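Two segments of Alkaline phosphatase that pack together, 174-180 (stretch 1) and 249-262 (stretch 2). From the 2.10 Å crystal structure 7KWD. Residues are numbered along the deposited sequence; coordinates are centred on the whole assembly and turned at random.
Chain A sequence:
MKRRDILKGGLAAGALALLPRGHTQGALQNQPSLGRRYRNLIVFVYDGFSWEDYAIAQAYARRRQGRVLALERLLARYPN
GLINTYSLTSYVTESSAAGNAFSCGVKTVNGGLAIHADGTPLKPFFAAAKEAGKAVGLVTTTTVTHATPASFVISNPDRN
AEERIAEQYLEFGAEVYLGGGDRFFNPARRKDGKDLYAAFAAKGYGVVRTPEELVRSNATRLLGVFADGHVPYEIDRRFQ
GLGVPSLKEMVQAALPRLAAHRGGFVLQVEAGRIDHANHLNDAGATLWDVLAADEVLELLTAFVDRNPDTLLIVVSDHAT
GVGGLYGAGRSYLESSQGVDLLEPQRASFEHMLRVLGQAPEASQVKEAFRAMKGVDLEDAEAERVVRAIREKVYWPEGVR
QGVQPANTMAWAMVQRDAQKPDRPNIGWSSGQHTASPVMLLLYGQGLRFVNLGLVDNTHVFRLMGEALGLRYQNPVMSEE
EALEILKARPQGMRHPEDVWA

Stretch 1 174-180: AEVYLGG
Stretch 2 (249-262) EMVQAALPRLAAHR

No hydrogen bond crosses between these two stretches. A strand and a helix lie almost exactly antiparallel, at 175° with axes 9.3 Å apart at closest approach; packing, mostly of side chains, joins them and buries 370 Å², both sides summed.

The strand, Val-176 to Leu-178, is extended (phi/psi near -139/129, -132/119 and -138/130), so its side chains alternate. Val-176 and Leu-178 point toward the helix, whereas Tyr-177 (chi1 m) points away, its OH accepting a 3.0 Å hydrogen bond from Ala-174 N. The helix, already under way at Glu-249, continues through a kink at Pro-256, whose ring nitrogen has no hydrogen to give to the preceding turn. Because the chains run oppositely, register pairs the CA atoms of Leu-178 and Met-250 at 6.6 Å, Val-176 and Ala-254 at 6.4 Å, and Glu-175 and Leu-258 at 7.3 Å. The two-residue step from Val-176 to Leu-178 matches the four-residue step from Met-250 to Ala-254, about one turn.

Val-176, Leu-178, Met-250, Ala-254 and Leu-258 are buried, which suits apolar side chains. Ala-254 lies at the centre of this register, and its lone methyl allows close approach: its CB is 3.7 Å from Val-176 CG1 and 4.1 Å from Leu-178 CD1. Val-176, rotamer t, also sets CG2 4.0 Å from Leu-258 CD2. Leu-258 (m, t) leaves its backbone sideways, but its end comes nearer the strand. Leu-178 (m, t) reaches the preceding turn, with CD1 4.0 Å from Met-250 CB and 3.3 Å from Met-250 O. The flexible, unbranched Met-250 (m, t, m) extends its SD to 4.0 Å from Gly-179 N, where the chain turns a corner.

Polarity increases toward Glu-175 and His-261, which, like Arg-257, are partly exposed, as suits polar groups. Arg-257 (m, t, t) rests CB 4.3 Å from Val-176 CG2, while its NH1 donates a 2.9 Å hydrogen bond to Ala-253 O, and NE and NH2 are bonded elsewhere in the structure. Glu-175 (m, p) places CB 4.2 Å from Leu-258 CD2 and OE2 3.9 Å from CE1 of His-261 (chi1 t), a contact oblique to the imidazole ring.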

ATOM      1  N   ALA A 174     -30.854  -1.726  18.217  1.00 23.57           N
ATOM      2  CA  ALA A 174     -29.976  -2.880  18.009  1.00 26.72           C
ATOM      3  C   ALA A 174     -29.787  -3.631  19.320  1.00 30.29           C
ATOM      4  O   ALA A 174     -29.826  -3.041  20.410  1.00 25.48           O
ATOM      5  CB  ALA A 174     -28.616  -2.457  17.452  1.00 25.01           C
ATOM      6  N   GLU A 175     -29.554  -4.942  19.207  1.00 24.37           N
ATOM      7  CA  GLU A 175     -29.484  -5.771  20.398  1.00 26.72           C
ATOM      8  C   GLU A 175     -28.229  -5.505  21.210  1.00 25.43           C
ATOM      9  O   GLU A 175     -28.244  -5.676  22.439  1.00 26.93           O
ATOM     10  CB  GLU A 175     -29.578  -7.252  20.009  1.00 25.78           C
ATOM     11  CG  GLU A 175     -31.021  -7.755  19.769  1.00 25.60           C
ATOM     12  CD  GLU A 175     -31.639  -7.350  18.400  1.00 34.10           C
ATOM     13  OE1 GLU A 175     -31.006  -6.605  17.579  1.00 28.76           O
ATOM     14  OE2 GLU A 175     -32.790  -7.787  18.152  1.00 35.92           O
ATOM     15  N   VAL A 176     -27.144  -5.101  20.561  1.00 20.93           N
ATOM     16  CA  VAL A 176     -25.873  -4.854  21.232  1.00 22.28           C
ATOM     17  C   VAL A 176     -25.225  -3.591  20.659  1.00 23.23           C
ATOM     18  O   VAL A 176     -25.011  -3.489  19.451  1.00 22.35           O
ATOM     19  CB  VAL A 176     -24.873  -6.028  21.081  1.00 28.38           C
ATOM     20  CG1 VAL A 176     -23.510  -5.660  21.699  1.00 21.66           C
ATOM     21  CG2 VAL A 176     -25.418  -7.304  21.688  1.00 25.90           C
ATOM     22  N   TYR A 177     -24.827  -2.682  21.543  1.00 20.21           N
ATOM     23  CA  TYR A 177     -24.038  -1.503  21.221  1.00 18.36           C
ATOM     24  C   TYR A 177     -22.894  -1.432  22.224  1.00 23.09           C
ATOM     25  O   TYR A 177     -23.146  -1.270  23.421  1.00 22.38           O
ATOM     26  CB  TYR A 177     -24.852  -0.214  21.354  1.00 23.09           C
ATOM     27  CG  TYR A 177     -26.019   0.006  20.438  1.00 20.12           C
ATOM     28  CD1 TYR A 177     -25.824   0.365  19.108  1.00 20.67           C
ATOM     29  CD2 TYR A 177     -27.314  -0.047  20.922  1.00 18.86           C
ATOM     30  CE1 TYR A 177     -26.899   0.626  18.278  1.00 22.63           C
ATOM     31  CE2 TYR A 177     -28.396   0.185  20.099  1.00 20.89           C
ATOM     32  CZ  TYR A 177     -28.186   0.535  18.780  1.00 23.57           C
ATOM     33  OH  TYR A 177     -29.253   0.783  17.960  1.00 19.52           O
ATOM     34  N   LEU A 178     -21.651  -1.493  21.751  1.00 21.08           N
ATOM     35  CA  LEU A 178     -20.490  -1.460  22.627  1.00 20.10           C
ATOM     36  C   LEU A 178     -19.418  -0.581  22.022  1.00 29.44           C
ATOM     37  O   LEU A 178     -19.058  -0.756  20.857  1.00 20.14           O
ATOM     38  CB  LEU A 178     -19.906  -2.848  22.849  1.00 21.20           C
ATOM     39  CG  LEU A 178     -20.775  -3.881  23.525  1.00 25.58           C
ATOM     40  CD1 LEU A 178     -20.123  -5.232  23.416  1.00 21.04           C
ATOM     41  CD2 LEU A 178     -21.043  -3.508  24.986  1.00 24.17           C
ATOM     42  N   GLY A 179     -18.899   0.341  22.821  1.00 23.89           N
ATOM     43  CA  GLY A 179     -17.830   1.221  22.372  1.00 26.00           C
ATOM     44  C   GLY A 179     -17.616   2.355  23.361  1.00 26.44           C
ATOM     45  O   GLY A 179     -17.926   2.221  24.551  1.00 27.28           O
ATOM     46  N   GLY A 180     -17.054   3.454  22.841  1.00 26.77           N
ATOM     47  CA  GLY A 180     -16.846   4.667  23.605  1.00 24.76           C
ATOM     48  C   GLY A 180     -18.015   5.639  23.501  1.00 25.07           C
ATOM     49  O   GLY A 180     -19.080   5.328  22.970  1.00 22.43           O
ATOM     50  N   GLU A 249     -12.532  -8.245  24.493  1.00 22.95           N
ATOM     51  CA  GLU A 249     -13.474  -8.359  25.610  1.00 31.37           C
ATOM     52  C   GLU A 249     -14.868  -7.917  25.200  1.00 27.03           C
ATOM     53  O   GLU A 249     -15.870  -8.472  25.661  1.00 29.21           O
ATOM     54  CB  GLU A 249     -12.990  -7.527  26.807  1.00 27.26           C
ATOM     55  CG  GLU A 249     -11.888  -8.227  27.627  1.00 34.35           C
ATOM     56  CD  GLU A 249     -11.192  -7.339  28.667  1.00 33.59           C
ATOM     57  OE1 GLU A 249     -11.027  -6.109  28.465  1.00 30.98           O
ATOM     58  OE2 GLU A 249     -10.791  -7.900  29.698  1.00 46.22           O
ATOM     59  N   MET A 250     -14.952  -6.888  24.364  1.00 27.90           N
ATOM     60  CA  MET A 250     -16.258  -6.423  23.903  1.00 21.88           C
ATOM     61  C   MET A 250     -16.895  -7.442  22.965  1.00 21.52           C
ATOM     62  O   MET A 250     -18.076  -7.769  23.116  1.00 21.04           O
ATOM     63  CB  MET A 250     -16.102  -5.056  23.228  1.00 18.93           C
ATOM     64  CG  MET A 250     -15.868  -3.919  24.231  1.00 26.68           C
ATOM     65  SD  MET A 250     -15.949  -2.263  23.548  1.00 27.00           S
ATOM     66  CE  MET A 250     -14.456  -1.943  22.858  1.00 24.82           C
ATOM     67  N   VAL A 251     -16.124  -7.998  22.019  1.00 21.36           N
ATOM     68  CA  VAL A 251     -16.686  -9.048  21.160  1.00 25.39           C
ATOM     69  C   VAL A 251     -17.131 -10.266  21.982  1.00 26.27           C
ATOM     70  O   VAL A 251     -18.192 -10.854  21.720  1.00 23.99           O
ATOM     71  CB  VAL A 251     -15.674  -9.432  20.067  1.00 22.94           C
ATOM     72  CG1 VAL A 251     -16.191 -10.595  19.279  1.00 27.81           C
ATOM     73  CG2 VAL A 251     -15.424  -8.235  19.114  1.00 26.98           C
ATOM     74  N   GLN A 252     -16.326 -10.683  22.975  1.00 28.89           N
ATOM     75  CA  GLN A 252     -16.708 -11.855  23.777  1.00 26.55           C
ATOM     76  C   GLN A 252     -18.083 -11.672  24.409  1.00 29.50           C
ATOM     77  O   GLN A 252     -18.834 -12.647  24.550  1.00 32.73           O
ATOM     78  CB  GLN A 252     -15.676 -12.123  24.874  1.00 27.43           C
ATOM     79  CG  GLN A 252     -14.336 -12.547  24.346  1.00 30.54           C
ATOM     80  CD  GLN A 252     -13.293 -12.756  25.440  1.00 39.78           C
ATOM     81  OE1 GLN A 252     -12.877 -11.805  26.136  1.00 29.09           O
ATOM     82  NE2 GLN A 252     -12.805 -13.997  25.554  1.00 33.65           N
ATOM     83  N   ALA A 253     -18.443 -10.433  24.759  1.00 25.39           N
ATOM     84  CA  ALA A 253     -19.762 -10.183  25.326  1.00 26.64           C
ATOM     85  C   ALA A 253     -20.840 -10.156  24.256  1.00 28.76           C
ATOM     86  O   ALA A 253     -21.971 -10.589  24.499  1.00 26.74           O
ATOM     87  CB  ALA A 253     -19.763  -8.859  26.105  1.00 23.48           C
ATOM     88  N   ALA A 254     -20.526  -9.643  23.069  1.00 25.19           N
ATOM     89  CA  ALA A 254     -21.569  -9.459  22.069  1.00 25.15           C
ATOM     90  C   ALA A 254     -21.901 -10.756  21.350  1.00 27.66           C
ATOM     91  O   ALA A 254     -23.070 -11.037  21.070  1.00 26.84           O
ATOM     92  CB  ALA A 254     -21.139  -8.404  21.052  1.00 22.89           C
ATOM     93  N   LEU A 255     -20.890 -11.532  21.020  1.00 24.48           N
ATOM     94  CA  LEU A 255     -21.088 -12.649  20.105  1.00 24.52           C
ATOM     95  C   LEU A 255     -22.074 -13.660  20.653  1.00 27.96           C
ATOM     96  O   LEU A 255     -23.038 -13.995  19.948  1.00 24.69           O
ATOM     97  CB  LEU A 255     -19.724 -13.272  19.816  1.00 30.01           C
ATOM     98  CG  LEU A 255     -19.510 -14.129  18.585  1.00 37.05           C
ATOM     99  CD1 LEU A 255     -19.993 -13.491  17.314  1.00 29.22           C
ATOM    100  CD2 LEU A 255     -17.983 -14.400  18.532  1.00 41.14           C
ATOM    101  N   PRO A 256     -21.925 -14.165  21.872  1.00 28.91           N
ATOM    102  CA  PRO A 256     -22.921 -15.119  22.378  1.00 26.56           C
ATOM    103  C   PRO A 256     -24.330 -14.561  22.451  1.00 30.39           C
ATOM    104  O   PRO A 256     -25.278 -15.330  22.259  1.00 27.61           O
ATOM    105  CB  PRO A 256     -22.392 -15.494  23.771  1.00 31.09           C
ATOM    106  CG  PRO A 256     -21.336 -14.467  24.114  1.00 32.75           C
ATOM    107  CD  PRO A 256     -20.836 -13.874  22.827  1.00 28.60           C
ATOM    108  N   ARG A 257     -24.512 -13.255  22.706  1.00 28.82           N
ATOM    109  CA  ARG A 257     -25.861 -12.698  22.744  1.00 27.17           C
ATOM    110  C   ARG A 257     -26.484 -12.687  21.359  1.00 29.54           C
ATOM    111  O   ARG A 257     -27.640 -13.071  21.179  1.00 25.20           O
ATOM    112  CB  ARG A 257     -25.833 -11.278  23.296  1.00 26.58           C
ATOM    113  CG  ARG A 257     -25.400 -11.223  24.747  1.00 27.15           C
ATOM    114  CD  ARG A 257     -25.196  -9.782  25.232  1.00 37.14           C
ATOM    115  NE  ARG A 257     -25.293  -9.679  26.689  1.00 27.17           N
ATOM    116  CZ  ARG A 257     -24.299  -9.947  27.532  1.00 32.07           C
ATOM    117  NH1 ARG A 257     -23.113 -10.344  27.099  1.00 30.18           N
ATOM    118  NH2 ARG A 257     -24.499  -9.828  28.832  1.00 31.36           N
ATOM    119  N   LEU A 258     -25.733 -12.247  20.363  1.00 25.09           N
ATOM    120  CA  LEU A 258     -26.274 -12.225  19.009  1.00 23.06           C
ATOM    121  C   LEU A 258     -26.532 -13.639  18.524  1.00 27.72           C
ATOM    122  O   LEU A 258     -27.558 -13.905  17.891  1.00 22.89           O
ATOM    123  CB  LEU A 258     -25.311 -11.472  18.086  1.00 28.73           C
ATOM    124  CG  LEU A 258     -25.019 -10.041  18.540  1.00 27.76           C
ATOM    125  CD1 LEU A 258     -23.879  -9.399  17.774  1.00 28.05           C
ATOM    126  CD2 LEU A 258     -26.308  -9.241  18.353  1.00 22.92           C
ATOM    127  N   ALA A 259     -25.635 -14.573  18.867  1.00 29.03           N
ATOM    128  CA  ALA A 259     -25.770 -15.939  18.374  1.00 29.79           C
ATOM    129  C   ALA A 259     -26.985 -16.647  18.945  1.00 30.04           C
ATOM    130  O   ALA A 259     -27.454 -17.614  18.340  1.00 29.26           O
ATOM    131  CB  ALA A 259     -24.508 -16.749  18.703  1.00 30.78           C
ATOM    132  N   ALA A 260     -27.491 -16.203  20.095  1.00 29.93           N
ATOM    133  CA  ALA A 260     -28.627 -16.867  20.729  1.00 30.93           C
ATOM    134  C   ALA A 260     -29.940 -16.582  20.026  1.00 32.82           C
ATOM    135  O   ALA A 260     -30.911 -17.307  20.240  1.00 35.94           O
ATOM    136  CB  ALA A 260     -28.742 -16.406  22.175  1.00 36.54           C
ATOM    137  N   HIS A 261     -29.989 -15.529  19.215  1.00 34.13           N
ATOM    138  CA  HIS A 261     -31.218 -15.070  18.573  1.00 36.38           C
ATOM    139  C   HIS A 261     -31.671 -16.038  17.493  1.00 37.08           C
ATOM    140  O   HIS A 261     -30.883 -16.502  16.661  1.00 29.25           O
ATOM    141  CB  HIS A 261     -30.954 -13.684  17.978  1.00 42.14           C
ATOM    142  CG  HIS A 261     -32.178 -12.890  17.641  1.00 41.56           C
ATOM    143  ND1 HIS A 261     -32.866 -12.147  18.579  1.00 45.22           N
ATOM    144  CD2 HIS A 261     -32.781 -12.641  16.445  1.00 39.15           C
ATOM    145  CE1 HIS A 261     -33.869 -11.512  17.987  1.00 41.53           C
ATOM    146  NE2 HIS A 261     -33.838 -11.793  16.691  1.00 38.66           N
ATOM    147  N   ARG A 262     -32.973 -16.332  17.494  1.00 37.70           N
ATOM    148  CA  ARG A 262     -33.482 -17.405  16.637  1.00 45.44           C
ATOM    149  C   ARG A 262     -33.374 -17.033  15.167  1.00 36.47           C
ATOM    150  O   ARG A 262     -32.926 -17.843  14.334  1.00 40.07           O
ATOM    151  CB  ARG A 262     -34.930 -17.726  17.008  1.00 64.28           C
ATOM    152  CG  ARG A 262     -35.532 -18.932  16.286  1.00 78.93           C
ATOM    153  CD  ARG A 262     -37.051 -18.781  16.127  1.00 92.01           C
ATOM    154  NE  ARG A 262     -37.791 -19.988  16.497  1.00100.49           N
ATOM    155  CZ  ARG A 262     -37.934 -21.058  15.717  1.00 99.48           C
ATOM    156  NH1 ARG A 262     -37.382 -21.089  14.510  1.00119.97           N
ATOM    157  NH2 ARG A 262     -38.630 -22.102  16.149  1.00106.53           N
TER